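PDB 6NVM: rRNA adenine N-6-methyltransferase from Saccharopolyspora erythraea, which transfers two methyl groups from S-adenosyl-L-methionine to one adenine of 23S rRNA, reducing ribosome affinity for macrolide, lincosamide and streptogramin B antibiotics. Local coordinates for residues 139-143 with 144-148; 180-183 with 184-187; 187-191 with 192-196. All blocks are in the same frame, centred on the assembly; numbering follows the deposited sequence. Where two conformers were deposited one is given.

The three contacts follow one another along the chain, and all lie in the Rossmann-like methyltransferase fold, whose seven-stranded sheet has the order 3-2-1-4-5-7-6. Contact 1 joins the fourth strand, 135-140, to helix 146-155 at the predicted cofactor site. Contacts 2 and 3 lie at the start of the short helix 183-188 and at the passage from it into strand 192-200; they share Met187, have centres about 9 Å apart, and touch where Thr185 and Leu184 pack on the indole of Trp194. Each lies about 18 Å, centre to centre, from contact 1. The set thus runs from the probable methyl-transfer region to the outermost strand of the sheet, where helix 183-188 meets helix 228-243.

Contact 1 (139-143 with 144-148); sequences GAIPY and GITSA
The carbonyl oxygen of Pro142 is approached by two groups from the residues that follow. The amide of Ile145 points at it almost straight, with an N-H...O angle of 173°, but the 3.4 Å from Ile145 N to Pro142 O makes this a weak bond. It closes a type I turn over residues 142-145: Tyr143 and Gly144 have the backbone angles of its two central positions, -80°/-5° at Gly144. The second group is the hydroxyl of Thr146, whose OG1 lies 3.1 Å from Pro142 O and 3.2 Å from the carbonyl oxygen of Tyr143. Only one proton is available for these two acceptors, and the distances are too alike to choose between them.

Apolar contacts flank this polar cluster. Because CG2 of Ile141 lies opposite the backbone N about the first torsion, that methyl reaches the start of helix 146-155 and meets Thr146 CA at 3.6 Å. The same methyl touches CG1 of Ile145, 4.0 Å from Ile141 CG2. The outer end of the latter chain, CD1 of Ile145, lies 4.1 Å from the ring atom CD of Pro142. Behind the turn, Phe170 and Thr166 pack against Thr146, while Leu126 touches Ile145.

The sequence Ala-Ile-Pro-Tyr after strand 135-140 occupies the place of motif IV of N6-adenine methyltransferases, and Ala140 is a predicted S-adenosyl-L-methionine ligand. The turn is held by one weak amide bond and by a threonine hydroxyl shared between two carbonyl oxygens, whereas the phenol of Tyr143 is exposed and poorly ordered. That contrast is consistent with a ring that awaits its partner, since in related enzymes the aromatic residue of this motif stacks on the target adenine.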
ATOM      1  N   GLY A 139      10.415   1.210  -0.286  1.00 28.06           N
ATOM      2  CA  GLY A 139      10.880   1.046   1.078  1.00 32.69           C
ATOM      3  C   GLY A 139      10.932  -0.393   1.528  1.00 35.25           C
ATOM      4  O   GLY A 139      10.102  -1.222   1.139  1.00 30.80           O
ATOM      5  N   ALA A 140      11.932  -0.682   2.359  1.00 36.86           N
ATOM      6  CA  ALA A 140      11.982  -1.895   3.171  1.00 38.94           C
ATOM      7  C   ALA A 140      11.597  -1.480   4.582  1.00 40.10           C
ATOM      8  O   ALA A 140      12.325  -0.725   5.230  1.00 41.43           O
ATOM      9  CB  ALA A 140      13.371  -2.530   3.140  1.00 42.42           C
ATOM     10  N   ILE A 141      10.453  -1.954   5.050  1.00 39.58           N
ATOM     11  CA  ILE A 141       9.792  -1.382   6.218  1.00 41.85           C
ATOM     12  C   ILE A 141       9.995  -2.315   7.407  1.00 45.74           C
ATOM     13  O   ILE A 141       9.620  -3.495   7.321  1.00 47.97           O
ATOM     14  CB  ILE A 141       8.300  -1.155   5.954  1.00 40.35           C
ATOM     15  CG1 ILE A 141       8.094  -0.508   4.579  1.00 39.55           C
ATOM     16  CG2 ILE A 141       7.717  -0.287   7.048  1.00 40.43           C
ATOM     17  CD1 ILE A 141       8.885   0.769   4.358  1.00 40.17           C
ATOM     18  N   PRO A 142      10.545  -1.836   8.526  1.00 43.16           N
ATOM     19  CA  PRO A 142      10.549  -2.639   9.755  1.00 47.02           C
ATOM     20  C   PRO A 142       9.138  -2.971  10.220  1.00 51.28           C
ATOM     21  O   PRO A 142       8.175  -2.246   9.958  1.00 47.14           O
ATOM     22  CB  PRO A 142      11.267  -1.739  10.770  1.00 47.36           C
ATOM     23  CG  PRO A 142      12.072  -0.803   9.950  1.00 45.42           C
ATOM     24  CD  PRO A 142      11.298  -0.581   8.688  1.00 41.35           C
ATOM     25  N   TYR A 143       9.036  -4.074  10.963  1.00 61.43           N
ATOM     26  CA  TYR A 143       7.734  -4.634  11.317  1.00 73.20           C
ATOM     27  C   TYR A 143       6.855  -3.631  12.058  1.00 65.17           C
ATOM     28  O   TYR A 143       5.639  -3.574  11.830  1.00 65.63           O
ATOM     29  CB  TYR A 143       7.935  -5.897  12.160  1.00 93.63           C
ATOM     30  CG  TYR A 143       6.843  -6.154  13.177  1.00112.04           C
ATOM     31  CD1 TYR A 143       5.616  -6.682  12.794  1.00118.97           C
ATOM     32  CD2 TYR A 143       7.045  -5.879  14.524  1.00122.15           C
ATOM     33  CE1 TYR A 143       4.619  -6.920  13.722  1.00126.40           C
ATOM     34  CE2 TYR A 143       6.055  -6.115  15.459  1.00129.79           C
ATOM     35  CZ  TYR A 143       4.844  -6.635  15.053  1.00132.59           C
ATOM     36  OH  TYR A 143       3.856  -6.873  15.981  1.00138.07           O
ATOM     37  N   GLY A 144       7.443  -2.828  12.946  1.00 56.39           N
ATOM     38  CA  GLY A 144       6.650  -2.031  13.867  1.00 48.96           C
ATOM     39  C   GLY A 144       6.064  -0.740  13.323  1.00 44.81           C
ATOM     40  O   GLY A 144       5.311  -0.082  14.051  1.00 43.78           O
ATOM     41  N   ILE A 145       6.377  -0.352  12.084  1.00 40.73           N
ATOM     42  CA  ILE A 145       5.880   0.910  11.542  1.00 39.31           C
ATOM     43  C   ILE A 145       5.261   0.710  10.164  1.00 39.01           C
ATOM     44  O   ILE A 145       5.105   1.672   9.405  1.00 35.70           O
ATOM     45  CB  ILE A 145       7.000   1.964  11.468  1.00 38.57           C
ATOM     46  CG1 ILE A 145       8.184   1.435  10.656  1.00 38.63           C
ATOM     47  CG2 ILE A 145       7.445   2.371  12.873  1.00 41.80           C
ATOM     48  CD1 ILE A 145       9.095   2.523  10.100  1.00 38.56           C
ATOM     49  N   THR A 146       4.893  -0.528   9.830  1.00 37.44           N
ATOM     50  CA  THR A 146       4.411  -0.802   8.480  1.00 39.18           C
ATOM     51  C   THR A 146       3.108  -0.062   8.201  1.00 33.69           C
ATOM     52  O   THR A 146       2.955   0.571   7.150  1.00 33.71           O
ATOM     53  CB  THR A 146       4.235  -2.307   8.267  1.00 42.78           C
ATOM     54  OG1 THR A 146       5.394  -2.996   8.740  1.00 45.84           O
ATOM     55  CG2 THR A 146       4.064  -2.615   6.781  1.00 44.36           C
ATOM     56  N   SER A 147       2.154  -0.119   9.132  1.00 34.76           N
ATOM     57  CA  SER A 147       0.894   0.577   8.906  1.00 34.40           C
ATOM     58  C   SER A 147       1.102   2.080   8.807  1.00 32.76           C
ATOM     59  O   SER A 147       0.401   2.755   8.048  1.00 31.75           O
ATOM     60  CB  SER A 147      -0.109   0.249  10.011  1.00 42.58           C
ATOM     61  OG  SER A 147      -0.700  -1.014   9.782  1.00 52.83           O
ATOM     62  N   ALA A 148       2.063   2.625   9.550  1.00 33.26           N
ATOM     63  CA  ALA A 148       2.282   4.066   9.504  1.00 30.44           C
ATOM     64  C   ALA A 148       2.852   4.494   8.154  1.00 27.14           C
ATOM     65  O   ALA A 148       2.517   5.572   7.646  1.00 27.82           O
ATOM     66  CB  ALA A 148       3.205   4.487  10.645  1.00 33.04           C
TER

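Contact 2 (180-183 with 184-187); sequences RWSR and LTVM. With SO4 (sulfate ion), chain B.
Two first torsions bring Ser182 and Arg183 to the same sulfate that Leu184 binds: OG of Ser182 stands opposite its own backbone N (chi1 166°), and CG of Arg183 does likewise, followed by an extended chain. The result is a small anion site at the start of helix 183-188, with Ser182 at the N-cap. One sulfate oxygen, O3, takes two bonds, from Ser182 OG at 2.7 Å and from the backbone amide Leu184 N at 2.9 Å, the latter fairly straight at 161°. The guanidinium comes at O2 with its edge, but the 2.5 Å from Arg183 NH1 to sulfate O2 is very short and the bond is bent, so its detail is doubtful. The other terminal nitrogen, NH2, makes a salt bridge to Glu239. The sulfate probably came from the crystallisation liquor; a helix N-terminus offering a serine N-cap and a first-turn amide is a common anion-binding arrangement, and would be expected to favour its negative charge.

After the anion site the first helical turn closes by two backbone bonds, Val186 N to Ser182 O at 3.2 Å and Met187 N to Arg183 O at 2.9 Å. Alongside this turn, CG2 of Thr185 meets the edge of the Trp181 indole in the ring plane, 4.0 Å from Trp181 CE3, the two side chains nearly perpendicular to each other. Its hydroxyl, OG1, turns instead to the carbonyl oxygen of Arg174.

Helix 168-175 flanks Ser182 and Leu184, helix 228-243 receives Arg183, Val186 and Met187, and Trp181 and Val186 lean on helix 282-292.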
ATOM      1  N   ARG A 180      -9.080 -12.805   2.467  1.00 52.18           N
ATOM      2  CA  ARG A 180      -9.479 -11.923   3.555  1.00 54.56           C
ATOM      3  C   ARG A 180      -8.981 -10.509   3.273  1.00 48.12           C
ATOM      4  O   ARG A 180      -7.839 -10.318   2.845  1.00 45.75           O
ATOM      5  CB  ARG A 180      -8.927 -12.428   4.890  1.00 65.09           C
ATOM      6  CG  ARG A 180      -9.626 -11.867   6.111  1.00 75.39           C
ATOM      7  CD  ARG A 180      -9.113 -12.506   7.397  1.00 86.37           C
ATOM      8  NE  ARG A 180      -9.517 -11.740   8.577  1.00 94.74           N
ATOM      9  CZ  ARG A 180     -10.648 -11.921   9.254  1.00101.65           C
ATOM     10  NH1 ARG A 180     -11.519 -12.854   8.887  1.00105.58           N
ATOM     11  NH2 ARG A 180     -10.911 -11.161  10.309  1.00102.86           N
ATOM     12  N   TRP A 181      -9.840  -9.520   3.522  1.00 46.00           N
ATOM     13  CA  TRP A 181      -9.610  -8.152   3.070  1.00 45.67           C
ATOM     14  C   TRP A 181      -9.541  -7.190   4.245  1.00 46.88           C
ATOM     15  O   TRP A 181     -10.410  -7.204   5.124  1.00 46.08           O
ATOM     16  CB  TRP A 181     -10.710  -7.708   2.105  1.00 43.78           C
ATOM     17  CG  TRP A 181     -10.661  -8.455   0.826  1.00 40.39           C
ATOM     18  CD1 TRP A 181     -11.343  -9.594   0.512  1.00 40.73           C
ATOM     19  CD2 TRP A 181      -9.867  -8.131  -0.315  1.00 38.03           C
ATOM     20  NE1 TRP A 181     -11.025  -9.997  -0.761  1.00 42.36           N
ATOM     21  CE2 TRP A 181     -10.119  -9.116  -1.290  1.00 39.35           C
ATOM     22  CE3 TRP A 181      -8.968  -7.104  -0.608  1.00 37.31           C
ATOM     23  CZ2 TRP A 181      -9.512  -9.101  -2.539  1.00 37.92           C
ATOM     24  CZ3 TRP A 181      -8.360  -7.092  -1.852  1.00 38.53           C
ATOM     25  CH2 TRP A 181      -8.636  -8.087  -2.801  1.00 39.29           C
ATOM     26  N   SER A 182      -8.509  -6.355   4.242  1.00 51.51           N
ATOM     27  CA  SER A 182      -8.387  -5.280   5.212  1.00 51.50           C
ATOM     28  C   SER A 182      -9.456  -4.221   4.973  1.00 46.12           C
ATOM     29  O   SER A 182      -9.787  -3.894   3.830  1.00 42.91           O
ATOM     30  CB  SER A 182      -6.997  -4.652   5.107  1.00 55.69           C
ATOM     31  OG  SER A 182      -6.932  -3.409   5.783  1.00 59.95           O
ATOM     32  N   ARG A 183      -9.995  -3.685   6.067  1.00 41.59           N
ATOM     33  CA  ARG A 183     -10.952  -2.590   5.972  1.00 39.41           C
ATOM     34  C   ARG A 183     -10.355  -1.390   5.244  1.00 35.55           C
ATOM     35  O   ARG A 183     -11.025  -0.750   4.427  1.00 29.87           O
ATOM     36  CB  ARG A 183     -11.405  -2.194   7.377  1.00 42.11           C
ATOM     37  CG  ARG A 183     -12.270  -0.935   7.468  1.00 49.99           C
ATOM     38  CD  ARG A 183     -12.458  -0.533   8.930  1.00 58.33           C
ATOM     39  NE  ARG A 183     -12.695   0.899   9.111  1.00 64.71           N
ATOM     40  CZ  ARG A 183     -11.742   1.829   9.091  1.00 69.61           C
ATOM     41  NH1 ARG A 183     -10.476   1.492   8.871  1.00 71.17           N
ATOM     42  NH2 ARG A 183     -12.054   3.108   9.271  1.00 70.61           N
ATOM     43  N   LEU A 184      -9.103  -1.050   5.549  1.00 36.48           N
ATOM     44  CA  LEU A 184      -8.476   0.091   4.892  1.00 37.94           C
ATOM     45  C   LEU A 184      -8.355  -0.137   3.389  1.00 31.13           C
ATOM     46  O   LEU A 184      -8.529   0.795   2.597  1.00 29.50           O
ATOM     47  CB  LEU A 184      -7.104   0.361   5.512  1.00 37.62           C
ATOM     48  CG  LEU A 184      -6.330   1.566   4.967  1.00 37.95           C
ATOM     49  CD1 LEU A 184      -7.081   2.868   5.216  1.00 37.22           C
ATOM     50  CD2 LEU A 184      -4.945   1.632   5.592  1.00 39.09           C
ATOM     51  N   THR A 185      -8.075  -1.375   2.976  1.00 29.55           N
ATOM     52  CA  THR A 185      -7.992  -1.680   1.551  1.00 30.71           C
ATOM     53  C   THR A 185      -9.329  -1.434   0.861  1.00 30.37           C
ATOM     54  O   THR A 185      -9.379  -0.840  -0.222  1.00 28.06           O
ATOM     55  CB  THR A 185      -7.546  -3.131   1.347  1.00 35.52           C
ATOM     56  OG1 THR A 185      -6.272  -3.334   1.971  1.00 35.23           O
ATOM     57  CG2 THR A 185      -7.426  -3.461  -0.132  1.00 35.12           C
ATOM     58  N   VAL A 186     -10.424  -1.880   1.480  1.00 30.86           N
ATOM     59  CA  VAL A 186     -11.750  -1.673   0.898  1.00 29.93           C
ATOM     60  C   VAL A 186     -12.088  -0.187   0.856  1.00 29.95           C
ATOM     61  O   VAL A 186     -12.610   0.318  -0.148  1.00 29.78           O
ATOM     62  CB  VAL A 186     -12.798  -2.475   1.688  1.00 33.16           C
ATOM     63  CG1 VAL A 186     -14.211  -2.194   1.170  1.00 31.80           C
ATOM     64  CG2 VAL A 186     -12.483  -3.967   1.631  1.00 31.00           C
ATOM     65  N   MET A 187     -11.794   0.534   1.944  0.61 27.70           N
ATOM     66  CA  MET A 187     -12.116   1.957   2.023  0.61 30.70           C
ATOM     67  C   MET A 187     -11.391   2.759   0.950  0.61 29.89           C
ATOM     68  O   MET A 187     -11.955   3.706   0.387  0.61 29.83           O
ATOM     69  CB  MET A 187     -11.754   2.496   3.408  0.61 35.57           C
ATOM     70  CG  MET A 187     -12.617   1.958   4.539  0.61 41.91           C
ATOM     71  SD  MET A 187     -14.147   2.890   4.756  0.61 47.57           S
ATOM     72  CE  MET A 187     -13.533   4.428   5.431  0.61 50.93           C
TER
HETATM   73  S   SO4 B 301      -7.798  -1.362   9.113  0.82 84.95           S
HETATM   74  O1  SO4 B 301      -8.135  -2.075  10.343  0.82 86.18           O
HETATM   75  O2  SO4 B 301      -8.685  -0.213   8.959  0.82 84.49           O
HETATM   76  O3  SO4 B 301      -7.956  -2.263   7.974  0.82 83.10           O
HETATM   77  O4  SO4 B 301      -6.413  -0.896   9.177  0.82 85.48           O

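Contact 3 (187-191 with 192-196); sequences MTWPL and FEWEF
Thr188 and Trp194 meet through a hydroxyl and an indole N-H: Trp194 NE1 donates to Thr188 OG1 over 2.9 Å, in a bent bond with the oxygen tilted somewhat out of the ring plane. The threonine rotamer makes this possible, since chi1 of 62° sets OG1 between its backbone N and carbonyl carbon, facing the tryptophan. There the same hydroxyl also bonds to the carbonyl oxygen of Leu184, one helical turn earlier, which fixes its rotation.

The backbone oxygen of Thr188 is doubly used as well. Leu191 N donates to Thr188 O over 2.8 Å. Phe192 N reaches that same Thr188 O, again over 2.8 Å, and so closes the turn that leads from helix to strand. Trp189, with CG opposite the backbone N (chi1 -166°), folds its indole back along the new strand. A CA-H...O contact accompanies it, Trp189 CA lying 3.4 Å from Phe192 O. Farther out, the indoles of Trp189 and Trp194 run alongside one another, pointing opposite ways, with Trp189 CE3 3.9 Å from Trp194 CD1. CZ3 of Trp189 lies 3.8 Å from the amide nitrogen Trp194 N, which is buried here without a polar partner. Phe192, with CG beside its backbone N (chi1 -80°), has CD1 3.8 Å from Leu191 CB.

Arg221 makes a cation-pi contact with Trp189 and a hydrogen bond to its carbonyl oxygen. Strand 192-200 pairs with strand 213-220, Glu193 and Glu195 bridging to Arg219 and Arg217, while Phe192 and Trp194 pack on helix 146-155 and Pro190 on helix 228-243.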
ATOM      1  N   MET A 187     -11.794   0.534   1.944  0.61 27.70           N
ATOM      2  CA  MET A 187     -12.116   1.957   2.023  0.61 30.70           C
ATOM      3  C   MET A 187     -11.391   2.759   0.950  0.61 29.89           C
ATOM      4  O   MET A 187     -11.955   3.706   0.387  0.61 29.83           O
ATOM      5  CB  MET A 187     -11.754   2.496   3.408  0.61 35.57           C
ATOM      6  CG  MET A 187     -12.617   1.958   4.539  0.61 41.91           C
ATOM      7  SD  MET A 187     -14.147   2.890   4.756  0.61 47.57           S
ATOM      8  CE  MET A 187     -13.533   4.428   5.431  0.61 50.93           C
ATOM      9  N   THR A 188     -10.132   2.423   0.673  1.00 30.03           N
ATOM     10  CA  THR A 188      -9.306   3.190  -0.255  1.00 29.50           C
ATOM     11  C   THR A 188      -9.312   2.631  -1.672  1.00 28.46           C
ATOM     12  O   THR A 188      -8.730   3.253  -2.567  1.00 27.64           O
ATOM     13  CB  THR A 188      -7.855   3.255   0.249  1.00 28.42           C
ATOM     14  OG1 THR A 188      -7.306   1.936   0.324  1.00 31.76           O
ATOM     15  CG2 THR A 188      -7.788   3.912   1.618  1.00 28.70           C
ATOM     16  N   TRP A 189      -9.960   1.491  -1.897  1.00 29.90           N
ATOM     17  CA  TRP A 189      -9.988   0.883  -3.224  1.00 30.42           C
ATOM     18  C   TRP A 189     -10.455   1.830  -4.320  1.00 29.56           C
ATOM     19  O   TRP A 189      -9.945   1.721  -5.449  1.00 27.73           O
ATOM     20  CB  TRP A 189     -10.887  -0.361  -3.182  1.00 30.29           C
ATOM     21  CG  TRP A 189     -10.735  -1.256  -4.363  1.00 32.85           C
ATOM     22  CD1 TRP A 189     -11.558  -1.335  -5.451  1.00 35.53           C
ATOM     23  CD2 TRP A 189      -9.690  -2.207  -4.582  1.00 35.12           C
ATOM     24  NE1 TRP A 189     -11.087  -2.278  -6.332  1.00 38.50           N
ATOM     25  CE2 TRP A 189      -9.942  -2.829  -5.821  1.00 38.77           C
ATOM     26  CE3 TRP A 189      -8.568  -2.597  -3.848  1.00 37.49           C
ATOM     27  CZ2 TRP A 189      -9.114  -3.823  -6.340  1.00 42.38           C
ATOM     28  CZ3 TRP A 189      -7.743  -3.581  -4.368  1.00 40.50           C
ATOM     29  CH2 TRP A 189      -8.023  -4.184  -5.598  1.00 42.19           C
ATOM     30  N   PRO A 190     -11.408   2.738  -4.093  1.00 27.97           N
ATOM     31  CA  PRO A 190     -11.769   3.682  -5.160  1.00 27.53           C
ATOM     32  C   PRO A 190     -10.637   4.612  -5.547  1.00 25.46           C
ATOM     33  O   PRO A 190     -10.678   5.172  -6.647  1.00 27.05           O
ATOM     34  CB  PRO A 190     -12.953   4.452  -4.565  1.00 30.74           C
ATOM     35  CG  PRO A 190     -13.519   3.540  -3.541  1.00 31.07           C
ATOM     36  CD  PRO A 190     -12.334   2.834  -2.953  1.00 27.80           C
ATOM     37  N   LEU A 191      -9.622   4.780  -4.696  1.00 26.37           N
ATOM     38  CA  LEU A 191      -8.491   5.654  -4.986  1.00 28.49           C
ATOM     39  C   LEU A 191      -7.204   4.906  -5.290  1.00 28.91           C
ATOM     40  O   LEU A 191      -6.378   5.423  -6.044  1.00 26.51           O
ATOM     41  CB  LEU A 191      -8.223   6.602  -3.811  1.00 30.71           C
ATOM     42  CG  LEU A 191      -9.353   7.526  -3.356  1.00 40.62           C
ATOM     43  CD1 LEU A 191      -8.869   8.441  -2.228  1.00 44.07           C
ATOM     44  CD2 LEU A 191      -9.880   8.338  -4.514  1.00 44.91           C
ATOM     45  N   PHE A 192      -7.024   3.704  -4.736  1.00 29.64           N
ATOM     46  CA  PHE A 192      -5.775   2.959  -4.834  1.00 30.16           C
ATOM     47  C   PHE A 192      -6.013   1.512  -5.232  1.00 29.69           C
ATOM     48  O   PHE A 192      -6.930   0.861  -4.727  1.00 32.39           O
ATOM     49  CB  PHE A 192      -5.027   2.960  -3.502  1.00 29.30           C
ATOM     50  CG  PHE A 192      -4.256   4.211  -3.245  1.00 29.88           C
ATOM     51  CD1 PHE A 192      -4.858   5.303  -2.641  1.00 30.69           C
ATOM     52  CD2 PHE A 192      -2.920   4.295  -3.603  1.00 32.03           C
ATOM     53  CE1 PHE A 192      -4.147   6.454  -2.411  1.00 28.63           C
ATOM     54  CE2 PHE A 192      -2.204   5.444  -3.363  1.00 27.95           C
ATOM     55  CZ  PHE A 192      -2.820   6.522  -2.771  1.00 28.50           C
ATOM     56  N   GLU A 193      -5.163   1.010  -6.120  1.00 29.96           N
ATOM     57  CA  GLU A 193      -5.008  -0.424  -6.326  1.00 31.42           C
ATOM     58  C   GLU A 193      -3.999  -0.958  -5.312  1.00 28.94           C
ATOM     59  O   GLU A 193      -3.007  -0.294  -4.995  1.00 30.94           O
ATOM     60  CB  GLU A 193      -4.542  -0.723  -7.756  1.00 33.60           C
ATOM     61  CG  GLU A 193      -5.398  -0.083  -8.850  1.00 36.84           C
ATOM     62  CD  GLU A 193      -4.786  -0.210 -10.245  1.00 46.68           C
ATOM     63  OE1 GLU A 193      -3.618  -0.629 -10.359  1.00 45.27           O
ATOM     64  OE2 GLU A 193      -5.481   0.111 -11.232  1.00 50.87           O
ATOM     65  N   TRP A 194      -4.283  -2.139  -4.764  1.00 31.31           N
ATOM     66  CA  TRP A 194      -3.393  -2.831  -3.837  1.00 30.63           C
ATOM     67  C   TRP A 194      -3.023  -4.157  -4.484  1.00 35.51           C
ATOM     68  O   TRP A 194      -3.906  -4.964  -4.790  1.00 34.95           O
ATOM     69  CB  TRP A 194      -4.060  -3.079  -2.478  1.00 29.17           C
ATOM     70  CG  TRP A 194      -4.505  -1.849  -1.714  1.00 29.41           C
ATOM     71  CD1 TRP A 194      -5.449  -0.940  -2.095  1.00 31.41           C
ATOM     72  CD2 TRP A 194      -4.050  -1.433  -0.420  1.00 33.56           C
ATOM     73  NE1 TRP A 194      -5.597   0.028  -1.125  1.00 30.47           N
ATOM     74  CE2 TRP A 194      -4.749  -0.254  -0.087  1.00 33.58           C
ATOM     75  CE3 TRP A 194      -3.111  -1.939   0.486  1.00 35.12           C
ATOM     76  CZ2 TRP A 194      -4.538   0.426   1.111  1.00 35.14           C
ATOM     77  CZ3 TRP A 194      -2.896  -1.259   1.672  1.00 35.86           C
ATOM     78  CH2 TRP A 194      -3.608  -0.089   1.975  1.00 37.25           C
ATOM     79  N   GLU A 195      -1.728  -4.392  -4.674  0.59 32.51           N
ATOM     80  CA  GLU A 195      -1.270  -5.530  -5.459  0.59 33.45           C
ATOM     81  C   GLU A 195      -0.215  -6.313  -4.690  0.59 32.39           C
ATOM     82  O   GLU A 195       0.727  -5.729  -4.145  0.59 31.44           O
ATOM     83  CB  GLU A 195      -0.725  -5.056  -6.813  0.59 35.57           C
ATOM     84  CG  GLU A 195      -1.778  -4.346  -7.672  0.59 39.54           C
ATOM     85  CD  GLU A 195      -1.209  -3.709  -8.935  0.59 48.25           C
ATOM     86  OE1 GLU A 195       0.030  -3.678  -9.094  0.59 50.14           O
ATOM     87  OE2 GLU A 195      -2.010  -3.233  -9.769  0.59 48.88           O
ATOM     88  N   PHE A 196      -0.389  -7.634  -4.635  1.00 32.40           N
ATOM     89  CA  PHE A 196       0.605  -8.534  -4.062  1.00 34.31           C
ATOM     90  C   PHE A 196       1.564  -8.943  -5.174  1.00 34.65           C
ATOM     91  O   PHE A 196       1.135  -9.493  -6.196  1.00 35.12           O
ATOM     92  CB  PHE A 196      -0.069  -9.762  -3.450  1.00 38.29           C
ATOM     93  CG  PHE A 196       0.885 -10.715  -2.785  1.00 39.37           C
ATOM     94  CD1 PHE A 196       1.185 -10.585  -1.442  1.00 38.82           C
ATOM     95  CD2 PHE A 196       1.476 -11.742  -3.503  1.00 42.80           C
ATOM     96  CE1 PHE A 196       2.055 -11.457  -0.827  1.00 40.46           C
ATOM     97  CE2 PHE A 196       2.350 -12.616  -2.890  1.00 41.04           C
ATOM     98  CZ  PHE A 196       2.639 -12.474  -1.552  1.00 40.54           C
TER